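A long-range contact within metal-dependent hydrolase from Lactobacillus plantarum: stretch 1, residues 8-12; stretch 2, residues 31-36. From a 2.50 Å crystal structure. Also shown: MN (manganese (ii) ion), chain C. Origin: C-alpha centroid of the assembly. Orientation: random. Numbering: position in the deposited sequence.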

# COMPACT_ATOMS: atom_id res chain seq x y z
N THR A 8 6.38 12.64 -27.88
CA THR A 8 6.49 11.51 -28.79
C THR A 8 7.63 10.65 -28.22
O THR A 8 8.58 11.19 -27.64
CB THR A 8 6.76 12.02 -30.23
OG1 THR A 8 7.04 10.92 -31.09
CG2 THR A 8 7.91 13.03 -30.25
N HIS A 9 7.55 9.33 -28.38
CA HIS A 9 8.56 8.47 -27.78
C HIS A 9 9.39 7.53 -28.66
O HIS A 9 9.07 7.27 -29.82
CB HIS A 9 7.91 7.62 -26.68
CG HIS A 9 7.13 8.40 -25.68
ND1 HIS A 9 7.70 9.33 -24.83
CD2 HIS A 9 5.81 8.38 -25.36
CE1 HIS A 9 6.78 9.84 -24.04
NE2 HIS A 9 5.62 9.27 -24.34
N TYR A 10 10.47 7.01 -28.06
CA TYR A 10 11.36 6.07 -28.72
C TYR A 10 11.70 4.98 -27.71
O TYR A 10 11.58 5.20 -26.50
CB TYR A 10 12.64 6.76 -29.21
CG TYR A 10 13.54 7.33 -28.13
CD1 TYR A 10 14.83 6.83 -27.94
CD2 TYR A 10 13.11 8.36 -27.31
CE1 TYR A 10 15.67 7.36 -26.96
CE2 TYR A 10 13.94 8.89 -26.32
CZ TYR A 10 15.22 8.39 -26.15
OH TYR A 10 16.04 8.92 -25.19
N LEU A 11 12.10 3.80 -28.18
CA LEU A 11 12.44 2.71 -27.28
C LEU A 11 13.77 2.04 -27.60
O LEU A 11 13.86 1.25 -28.53
CB LEU A 11 11.33 1.64 -27.28
CG LEU A 11 9.98 1.99 -26.63
CD1 LEU A 11 9.18 2.92 -27.53
CD2 LEU A 11 9.19 0.72 -26.39
N PRO A 12 14.83 2.38 -26.84
CA PRO A 12 16.16 1.79 -27.06
C PRO A 12 16.05 0.27 -26.88
O PRO A 12 15.23 -0.22 -26.09
CB PRO A 12 17.00 2.43 -25.95
CG PRO A 12 16.38 3.78 -25.79
CD PRO A 12 14.89 3.44 -25.82
N PRO A 31 0.35 -2.95 -23.42
CA PRO A 31 1.36 -3.66 -24.22
C PRO A 31 2.44 -2.78 -24.86
O PRO A 31 2.14 -1.82 -25.59
CB PRO A 31 0.52 -4.40 -25.26
CG PRO A 31 -0.63 -3.49 -25.46
CD PRO A 31 -0.98 -3.08 -24.04
N THR A 32 3.70 -3.11 -24.59
CA THR A 32 4.83 -2.37 -25.12
C THR A 32 4.77 -2.34 -26.64
O THR A 32 4.68 -3.38 -27.29
CB THR A 32 6.16 -3.00 -24.67
OG1 THR A 32 6.26 -2.89 -23.24
CG2 THR A 32 7.35 -2.27 -25.30
N PRO A 33 4.80 -1.13 -27.23
CA PRO A 33 4.75 -0.96 -28.68
C PRO A 33 6.08 -1.18 -29.39
O PRO A 33 7.15 -0.97 -28.80
CB PRO A 33 4.25 0.48 -28.83
CG PRO A 33 4.91 1.16 -27.68
CD PRO A 33 4.73 0.17 -26.54
N GLU A 34 6.02 -1.60 -30.65
CA GLU A 34 7.23 -1.81 -31.45
C GLU A 34 7.64 -0.44 -31.99
O GLU A 34 6.79 0.42 -32.22
CB GLU A 34 6.97 -2.76 -32.61
CG GLU A 34 6.49 -4.13 -32.20
CD GLU A 34 6.41 -5.10 -33.36
OE1 GLU A 34 6.02 -4.67 -34.47
OE2 GLU A 34 6.72 -6.29 -33.16
N TRP A 35 8.94 -0.24 -32.19
CA TRP A 35 9.41 1.05 -32.66
C TRP A 35 10.80 1.05 -33.28
O TRP A 35 11.68 0.29 -32.89
CB TRP A 35 9.40 2.04 -31.48
CG TRP A 35 9.90 3.40 -31.83
CD1 TRP A 35 9.15 4.46 -32.25
CD2 TRP A 35 11.26 3.84 -31.85
NE1 TRP A 35 9.96 5.53 -32.53
CE2 TRP A 35 11.26 5.18 -32.30
CE3 TRP A 35 12.48 3.22 -31.54
CZ2 TRP A 35 12.44 5.92 -32.43
CZ3 TRP A 35 13.66 3.96 -31.68
CH2 TRP A 35 13.63 5.30 -32.12
N THR A 36 10.98 1.93 -34.26
CA THR A 36 12.26 2.13 -34.94
C THR A 36 12.20 3.60 -35.30
O THR A 36 11.14 4.20 -35.26
CB THR A 36 12.41 1.32 -36.27
OG1 THR A 36 11.51 1.84 -37.25
CG2 THR A 36 12.15 -0.16 -36.04
MN MN C . 3.65 9.51 -23.22
O HOH W 1 12.58 -0.67 -30.07
O HOH W 2 1.77 9.26 -22.34
O HOH W 3 3.80 7.21 -23.16

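No direct hydrogen bond joins these two stretches; the contact is made by packing, with one water spanning the backbones. Stretch 2 has no regular helix or strand, and the nearest CA atoms are those of Leu11 and Trp35, 6.4 Å apart.

Pro31 takes no part. The contact begins at Thr32, whose methyl CG2 lies 3.7 Å from CD2 of Leu11, a meeting of two methyl groups. Pro33 continues along the same leucine: its carbonyl O is 3.6 Å from Leu11 CD2, while its ring is looser, with CG 4.5 Å from that CD2. The CA-to-CB bond of Leu11 points sideways, but the end of the side chain, with chi1 m and chi2 p, comes nearer to stretch 2. The CA-to-CB bond of Glu34 points away, and Glu34 makes no contact.

Trp35 is the centre. Its CA-to-CB bond points toward stretch 1, and with chi1 t the indole reaches it, with Tyr10 CB and Leu11 N over one face. Tyr10 CB sits 3.5 Å from the centroid of the Trp35 six-membered ring, 21° off its normal, a CH-pi contact in which a methylene rests on the pi cloud. The end of the tyrosine side chain leads away. Leu11 N approaches Trp35 CE3 at 3.4 Å, and Leu11 CD1 packs against Trp35 CB at 4.1 Å. His9 O comes within 3.3 Å of Trp35 NE1, but the angle is too poor for a hydrogen bond; NE1 is satisfied elsewhere in the structure. The end of the His9 side chain leads away, and its NE2 binds MN at 2.3 Å.

Water 1 donates to Leu11 O (2.8 Å) and Trp35 O (3.1 Å), bridging the two carbonyls. The Thr36 side chain caps a backbone N just past the stretch. The rule to read: a methylene and a backbone N can cover an aromatic face while a leucine packs alongside.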